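Fucoxanthin chlorophyll a/c-binding protein Lhcq10 (Chaetoceros gracilis, PDB 6L4U) probably harvests light for photosynthesis as an antenna protein, holding chlorophyll a, chlorophyll c and a fucoxanthin-type carotenoid and passing on their excitation energy. Local coordinates at residues Phe146-Gly155 against Phe167-Leu175. Residues are numbered along the deposited sequence; the frame is centred on the assembly and turned at random.
Sequences FLEWFSEAAG and FPNFSDSDL. With KC1 (Chlorophyll c1), chain B.
The F150 ring, on the last full turn of helix 137-153, is sandwiched between the edge of F170, from the loop, and the methyl of A154. F170 directs that edge at one face in a T-shaped pair, centroids 4.8 Å apart and planes at 65°. On the opposite face lies A154 CB, from the first residue past the helix end. Two backbone oxygens lie at the edge, near the ring plane: P168 O, 3.3 Å from F150 CE1, and N169 O, near CZ. With CG anti to the backbone N (chi1 -167°), the F150 ring is set among P168, F170 and S173; P168 packs beside it and puts CG 3.6 Å from A154 CB. An alanine in place of F150 would probably leave the F170 edge without its aromatic face and open a gap between P168 and S173. One turn earlier, L147 splits its contacts, CB meeting F167 CZ at 3.6 Å and CD2 reaching the edge of F170. F146 CE1 touches F170 CE1, the two side chains running antiparallel. F167 also leans on S151 CB, while S151 OG hydrogen-bonds back to E148 O at 3.0 Å, the donor standing well above the carbonyl plane. The helix face turned from the loop carries pigment: E152 OE1 binds the magnesium of chlorophyll c1 at 2.2 Å and also takes a hydrogen bond from H157, and E148 OE1 ligates a chlorophyll a magnesium and is hydrogen-bonded to K86. The chlorophyll c1 methyl CMD lies over one face of W149, whose NE1 hydrogen-bonds to E73 O of the neighbouring Lhcq11 chain. Apolar and largely aromatic packing thus joins the loop to the helix, while the buried carboxylates of E148 and E152, pointing away from it, are magnesium ligands.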
ATOM      1  N   PHE Z 146      93.290   8.786  24.272  1.00 77.70           N
ATOM      2  CA  PHE Z 146      93.860   8.064  23.141  1.00 77.70           C
ATOM      3  C   PHE Z 146      94.692   6.888  23.620  1.00 77.70           C
ATOM      4  O   PHE Z 146      94.664   5.813  23.008  1.00 77.70           O
ATOM      5  CB  PHE Z 146      94.712   8.980  22.261  1.00 77.70           C
ATOM      6  CG  PHE Z 146      95.352   8.261  21.102  1.00 77.70           C
ATOM      7  CD1 PHE Z 146      96.685   7.869  21.148  1.00 77.70           C
ATOM      8  CD2 PHE Z 146      94.608   7.946  19.975  1.00 77.70           C
ATOM      9  CE1 PHE Z 146      97.255   7.174  20.100  1.00 77.70           C
ATOM     10  CE2 PHE Z 146      95.181   7.269  18.914  1.00 77.70           C
ATOM     11  CZ  PHE Z 146      96.508   6.888  18.977  1.00 77.70           C
ATOM     12  N   LEU Z 147      95.465   7.080  24.696  1.00 74.67           N
ATOM     13  CA  LEU Z 147      96.271   5.978  25.198  1.00 74.67           C
ATOM     14  C   LEU Z 147      95.406   4.903  25.829  1.00 74.67           C
ATOM     15  O   LEU Z 147      95.762   3.719  25.791  1.00 74.67           O
ATOM     16  CB  LEU Z 147      97.339   6.451  26.185  1.00 74.67           C
ATOM     17  CG  LEU Z 147      98.109   7.714  25.811  1.00 74.67           C
ATOM     18  CD1 LEU Z 147      98.712   8.414  27.026  1.00 74.67           C
ATOM     19  CD2 LEU Z 147      99.083   7.441  24.699  1.00 74.67           C
ATOM     20  N   GLU Z 148      94.263   5.294  26.385  1.00 80.26           N
ATOM     21  CA  GLU Z 148      93.262   4.317  26.785  1.00 80.26           C
ATOM     22  C   GLU Z 148      92.656   3.632  25.567  1.00 80.26           C
ATOM     23  O   GLU Z 148      92.348   2.436  25.611  1.00 80.26           O
ATOM     24  CB  GLU Z 148      92.185   5.001  27.621  1.00 80.26           C
ATOM     25  CG  GLU Z 148      92.707   5.568  28.924  1.00 80.26           C
ATOM     26  CD  GLU Z 148      92.669   4.565  30.053  1.00 80.26           C
ATOM     27  OE1 GLU Z 148      91.702   3.780  30.124  1.00 80.26           O
ATOM     28  OE2 GLU Z 148      93.604   4.569  30.879  1.00 80.26           O
ATOM     29  N   TRP Z 149      92.493   4.373  24.468  1.00 79.46           N
ATOM     30  CA  TRP Z 149      91.967   3.790  23.238  1.00 79.46           C
ATOM     31  C   TRP Z 149      92.990   2.881  22.572  1.00 79.46           C
ATOM     32  O   TRP Z 149      92.640   1.803  22.078  1.00 79.46           O
ATOM     33  CB  TRP Z 149      91.543   4.901  22.277  1.00 79.46           C
ATOM     34  CG  TRP Z 149      90.779   4.440  21.078  1.00 79.46           C
ATOM     35  CD1 TRP Z 149      89.424   4.397  20.939  1.00 79.46           C
ATOM     36  CD2 TRP Z 149      91.325   3.975  19.836  1.00 79.46           C
ATOM     37  NE1 TRP Z 149      89.090   3.930  19.694  1.00 79.46           N
ATOM     38  CE2 TRP Z 149      90.240   3.663  18.997  1.00 79.46           C
ATOM     39  CE3 TRP Z 149      92.624   3.797  19.351  1.00 79.46           C
ATOM     40  CZ2 TRP Z 149      90.412   3.173  17.706  1.00 79.46           C
ATOM     41  CZ3 TRP Z 149      92.793   3.311  18.075  1.00 79.46           C
ATOM     42  CH2 TRP Z 149      91.693   3.003  17.267  1.00 79.46           C
ATOM     43  N   PHE Z 150      94.256   3.310  22.531  1.00 74.72           N
ATOM     44  CA  PHE Z 150      95.272   2.552  21.809  1.00 74.72           C
ATOM     45  C   PHE Z 150      95.649   1.270  22.536  1.00 74.72           C
ATOM     46  O   PHE Z 150      96.058   0.295  21.897  1.00 74.72           O
ATOM     47  CB  PHE Z 150      96.515   3.411  21.583  1.00 74.72           C
ATOM     48  CG  PHE Z 150      97.472   2.832  20.584  1.00 74.72           C
ATOM     49  CD1 PHE Z 150      98.582   2.113  20.999  1.00 74.72           C
ATOM     50  CD2 PHE Z 150      97.256   2.996  19.226  1.00 74.72           C
ATOM     51  CE1 PHE Z 150      99.459   1.571  20.079  1.00 74.72           C
ATOM     52  CE2 PHE Z 150      98.129   2.460  18.301  1.00 74.72           C
ATOM     53  CZ  PHE Z 150      99.233   1.747  18.728  1.00 74.72           C
ATOM     54  N   SER Z 151      95.519   1.250  23.862  1.00 71.92           N
ATOM     55  CA  SER Z 151      95.749   0.024  24.611  1.00 71.92           C
ATOM     56  C   SER Z 151      94.649  -1.005  24.391  1.00 71.92           C
ATOM     57  O   SER Z 151      94.870  -2.195  24.640  1.00 71.92           O
ATOM     58  CB  SER Z 151      95.904   0.361  26.093  1.00 71.92           C
ATOM     59  OG  SER Z 151      94.678   0.809  26.642  1.00 71.92           O
ATOM     60  N   GLU Z 152      93.483  -0.578  23.910  1.00 74.92           N
ATOM     61  CA  GLU Z 152      92.380  -1.479  23.607  1.00 74.92           C
ATOM     62  C   GLU Z 152      92.396  -1.969  22.166  1.00 74.92           C
ATOM     63  O   GLU Z 152      92.172  -3.158  21.918  1.00 74.92           O
ATOM     64  CB  GLU Z 152      91.050  -0.781  23.872  1.00 74.92           C
ATOM     65  CG  GLU Z 152      90.788  -0.453  25.312  1.00 74.92           C
ATOM     66  CD  GLU Z 152      90.185  -1.607  26.068  1.00 74.92           C
ATOM     67  OE1 GLU Z 152      89.396  -2.370  25.476  1.00 74.92           O
ATOM     68  OE2 GLU Z 152      90.504  -1.748  27.263  1.00 74.92           O
ATOM     69  N   ALA Z 153      92.644  -1.073  21.211  1.00 68.87           N
ATOM     70  CA  ALA Z 153      92.495  -1.418  19.802  1.00 68.87           C
ATOM     71  C   ALA Z 153      93.685  -2.202  19.273  1.00 68.87           C
ATOM     72  O   ALA Z 153      93.512  -3.153  18.503  1.00 68.87           O
ATOM     73  CB  ALA Z 153      92.311  -0.153  18.968  1.00 68.87           C
ATOM     74  N   ALA Z 154      94.893  -1.824  19.675  1.00 64.32           N
ATOM     75  CA  ALA Z 154      96.095  -2.322  19.024  1.00 64.32           C
ATOM     76  C   ALA Z 154      96.473  -3.720  19.494  1.00 64.32           C
ATOM     77  O   ALA Z 154      95.675  -4.397  20.150  1.00 64.32           O
ATOM     78  CB  ALA Z 154      97.253  -1.352  19.230  1.00 64.32           C
ATOM     79  N   GLY Z 155      97.721  -4.101  19.212  1.00 61.96           N
ATOM     80  CA  GLY Z 155      98.187  -5.449  18.933  1.00 61.96           C
ATOM     81  C   GLY Z 155      97.546  -6.639  19.602  1.00 61.96           C
ATOM     82  O   GLY Z 155      97.100  -7.537  18.870  1.00 61.96           O
ATOM     83  N   PHE Z 167     101.649  -2.028  27.095  1.00 71.60           N
ATOM     84  CA  PHE Z 167     101.199  -1.026  26.146  1.00 71.60           C
ATOM     85  C   PHE Z 167     101.747  -1.358  24.765  1.00 71.60           C
ATOM     86  O   PHE Z 167     102.958  -1.569  24.620  1.00 71.60           O
ATOM     87  CB  PHE Z 167     101.641   0.368  26.558  1.00 71.60           C
ATOM     88  CG  PHE Z 167     100.734   1.454  26.076  1.00 71.60           C
ATOM     89  CD1 PHE Z 167     100.957   2.071  24.857  1.00 71.60           C
ATOM     90  CD2 PHE Z 167      99.654   1.857  26.839  1.00 71.60           C
ATOM     91  CE1 PHE Z 167     100.118   3.072  24.408  1.00 71.60           C
ATOM     92  CE2 PHE Z 167      98.813   2.857  26.398  1.00 71.60           C
ATOM     93  CZ  PHE Z 167      99.046   3.465  25.182  1.00 71.60           C
ATOM     94  N   PRO Z 168     100.897  -1.446  23.748  1.00 71.80           N
ATOM     95  CA  PRO Z 168     101.390  -1.701  22.391  1.00 71.80           C
ATOM     96  C   PRO Z 168     102.177  -0.514  21.870  1.00 71.80           C
ATOM     97  O   PRO Z 168     101.822   0.643  22.114  1.00 71.80           O
ATOM     98  CB  PRO Z 168     100.106  -1.918  21.586  1.00 71.80           C
ATOM     99  CG  PRO Z 168      99.039  -1.242  22.397  1.00 71.80           C
ATOM    100  CD  PRO Z 168      99.428  -1.413  23.816  1.00 71.80           C
ATOM    101  N   ASN Z 169     103.278  -0.802  21.183  1.00 75.23           N
ATOM    102  CA  ASN Z 169     104.039   0.290  20.601  1.00 75.23           C
ATOM    103  C   ASN Z 169     103.401   0.967  19.403  1.00 75.23           C
ATOM    104  O   ASN Z 169     102.670   0.366  18.615  1.00 75.23           O
ATOM    105  CB  ASN Z 169     105.506  -0.041  20.303  1.00 75.23           C
ATOM    106  CG  ASN Z 169     106.165  -0.971  21.292  1.00 75.23           C
ATOM    107  OD1 ASN Z 169     105.972  -2.173  21.388  1.00 75.23           O
ATOM    108  ND2 ASN Z 169     106.841  -0.290  22.214  1.00 75.23           N
ATOM    109  N   PHE Z 170     103.673   2.274  19.316  1.00 75.36           N
ATOM    110  CA  PHE Z 170     103.121   3.131  18.276  1.00 75.36           C
ATOM    111  C   PHE Z 170     103.717   2.846  16.907  1.00 75.36           C
ATOM    112  O   PHE Z 170     103.088   3.179  15.900  1.00 75.36           O
ATOM    113  CB  PHE Z 170     103.356   4.600  18.626  1.00 75.36           C
ATOM    114  CG  PHE Z 170     102.485   5.117  19.731  1.00 75.36           C
ATOM    115  CD1 PHE Z 170     101.185   4.665  19.880  1.00 75.36           C
ATOM    116  CD2 PHE Z 170     102.965   6.072  20.615  1.00 75.36           C
ATOM    117  CE1 PHE Z 170     100.381   5.147  20.899  1.00 75.36           C
ATOM    118  CE2 PHE Z 170     102.169   6.559  21.635  1.00 75.36           C
ATOM    119  CZ  PHE Z 170     100.876   6.096  21.777  1.00 75.36           C
ATOM    120  N   SER Z 171     104.937   2.290  16.851  1.00 71.06           N
ATOM    121  CA  SER Z 171     105.537   1.855  15.588  1.00 71.06           C
ATOM    122  C   SER Z 171     104.726   0.833  14.826  1.00 71.06           C
ATOM    123  O   SER Z 171     104.766   0.831  13.589  1.00 71.06           O
ATOM    124  CB  SER Z 171     106.919   1.255  15.799  1.00 71.06           C
ATOM    125  OG  SER Z 171     107.745   1.473  14.680  1.00 71.06           O
ATOM    126  N   ASP Z 172     104.069  -0.085  15.519  1.00 71.70           N
ATOM    127  CA  ASP Z 172     103.359  -1.114  14.797  1.00 71.70           C
ATOM    128  C   ASP Z 172     101.874  -0.761  14.706  1.00 71.70           C
ATOM    129  O   ASP Z 172     101.478   0.396  14.889  1.00 71.70           O
ATOM    130  CB  ASP Z 172     103.566  -2.519  15.379  1.00 71.70           C
ATOM    131  CG  ASP Z 172     104.997  -2.800  15.810  1.00 71.70           C
ATOM    132  OD1 ASP Z 172     105.483  -2.315  16.845  1.00 71.70           O
ATOM    133  OD2 ASP Z 172     105.743  -3.225  14.909  1.00 71.70           O
ATOM    134  N   SER Z 173     101.071  -1.753  14.289  1.00 72.08           N
ATOM    135  CA  SER Z 173      99.604  -1.828  14.323  1.00 72.08           C
ATOM    136  C   SER Z 173      98.890  -0.960  13.292  1.00 72.08           C
ATOM    137  O   SER Z 173      97.674  -1.093  13.113  1.00 72.08           O
ATOM    138  CB  SER Z 173      99.068  -1.475  15.714  1.00 72.08           C
ATOM    139  OG  SER Z 173      98.991  -0.067  15.863  1.00 72.08           O
ATOM    140  N   ASP Z 174      99.627  -0.066  12.637  1.00 72.83           N
ATOM    141  CA  ASP Z 174      99.296   0.559  11.360  1.00 72.83           C
ATOM    142  C   ASP Z 174      98.035   1.437  11.447  1.00 72.83           C
ATOM    143  O   ASP Z 174      97.408   1.735  10.425  1.00 72.83           O
ATOM    144  CB  ASP Z 174      99.107  -0.521  10.292  1.00 72.83           C
ATOM    145  CG  ASP Z 174     100.427  -1.083   9.809  1.00 72.83           C
ATOM    146  OD1 ASP Z 174     101.459  -0.386   9.891  1.00 72.83           O
ATOM    147  OD2 ASP Z 174     100.427  -2.250   9.363  1.00 72.83           O
ATOM    148  N   LEU Z 175      97.617   1.836  12.656  1.00 72.13           N
ATOM    149  CA  LEU Z 175      96.376   2.588  12.810  1.00 72.13           C
ATOM    150  C   LEU Z 175      96.577   4.092  12.854  1.00 72.13           C
ATOM    151  O   LEU Z 175      95.687   4.841  12.436  1.00 72.13           O
ATOM    152  CB  LEU Z 175      95.605   2.177  14.070  1.00 72.13           C
ATOM    153  CG  LEU Z 175      95.057   0.755  14.165  1.00 72.13           C
ATOM    154  CD1 LEU Z 175      95.175   0.165  15.568  1.00 72.13           C
ATOM    155  CD2 LEU Z 175      93.648   0.706  13.624  1.00 72.13           C
TER
HETATM  156  NB  KC1 B 311      86.403  -3.013  26.701  1.00 73.80           N
HETATM  157  ND  KC1 B 311      87.716  -1.642  23.129  1.00 73.80           N
HETATM  158  C1A KC1 B 311      87.788  -4.836  23.156  1.00 73.80           C
HETATM  159  C1B KC1 B 311      86.097  -4.260  27.041  1.00 73.80           C
HETATM  160  C1C KC1 B 311      86.280   0.037  26.439  1.00 73.80           C
HETATM  161  C1D KC1 B 311      87.925  -0.372  22.495  1.00 73.80           C
HETATM  162  C2A KC1 B 311      87.775  -6.358  23.059  1.00 73.80           C
HETATM  163  C2B KC1 B 311      85.255  -4.398  28.259  1.00 73.80           C
HETATM  164  C2C KC1 B 311      85.838   1.456  26.392  1.00 73.80           C
HETATM  165  C2D KC1 B 311      88.488  -0.419  21.131  1.00 73.80           C
HETATM  166  C3A KC1 B 311      87.247  -6.764  24.427  1.00 73.80           C
HETATM  167  C3B KC1 B 311      85.095  -2.991  28.666  1.00 73.80           C
HETATM  168  C3C KC1 B 311      86.331   1.916  25.085  1.00 73.80           C
HETATM  169  C3D KC1 B 311      88.598  -1.885  20.954  1.00 73.80           C
HETATM  170  C4A KC1 B 311      87.005  -5.406  25.001  1.00 73.80           C
HETATM  171  C4B KC1 B 311      85.855  -2.233  27.637  1.00 73.80           C
HETATM  172  C4C KC1 B 311      87.000   0.709  24.550  1.00 73.80           C
HETATM  173  C4D KC1 B 311      88.156  -2.487  22.122  1.00 73.80           C
HETATM  174  CAA KC1 B 311      89.053  -7.132  22.751  1.00 73.80           C
HETATM  175  CAB KC1 B 311      84.355  -2.481  29.843  1.00 73.80           C
HETATM  176  CAC KC1 B 311      86.203   3.277  24.448  1.00 73.80           C
HETATM  177  CAD KC1 B 311      89.017  -2.946  20.017  1.00 73.80           C
HETATM  178  CBA KC1 B 311      88.710  -8.416  22.005  1.00 73.80           C
HETATM  179  CBB KC1 B 311      84.945  -1.780  30.783  1.00 73.80           C
HETATM  180  CBC KC1 B 311      84.895   3.268  23.685  1.00 73.80           C
HETATM  181  CBD KC1 B 311      88.795  -4.249  20.662  1.00 73.80           C
HETATM  182  CED KC1 B 311      87.614  -6.722  17.978  1.00 73.80           C
HETATM  183  CGA KC1 B 311      89.392  -8.436  20.659  1.00 73.80           C
HETATM  184  CGD KC1 B 311      87.866  -5.045  19.805  1.00 73.80           C
HETATM  185  CHA KC1 B 311      88.229  -3.954  22.013  1.00 73.80           C
HETATM  186  CHB KC1 B 311      86.493  -5.414  26.230  1.00 73.80           C
HETATM  187  CHC KC1 B 311      85.961  -0.769  27.630  1.00 73.80           C
HETATM  188  CHD KC1 B 311      87.608   0.855  23.216  1.00 73.80           C
HETATM  189  CMA KC1 B 311      85.916  -7.499  24.307  1.00 73.80           C
HETATM  190  CMB KC1 B 311      84.695  -5.617  28.936  1.00 73.80           C
HETATM  191  CMC KC1 B 311      85.061   2.257  27.400  1.00 73.80           C
HETATM  192  CMD KC1 B 311      88.877   0.576  20.083  1.00 73.80           C
HETATM  193  NA  KC1 B 311      87.296  -4.343  24.242  1.00 73.80           N
HETATM  194  NC  KC1 B 311      86.946  -0.389  25.347  1.00 73.80           N
HETATM  195  O1A KC1 B 311      89.127  -9.308  19.848  1.00 73.80           O
HETATM  196  O1D KC1 B 311      86.693  -5.156  20.102  1.00 73.80           O
HETATM  197  O2A KC1 B 311      90.369  -7.418  20.313  1.00 73.80           O
HETATM  198  O2D KC1 B 311      88.381  -5.709  18.621  1.00 73.80           O
HETATM  199  OBD KC1 B 311      89.486  -2.763  18.839  1.00 73.80           O
HETATM  200 MG   KC1 B 311      87.279  -2.393  24.968  1.00 73.80          MG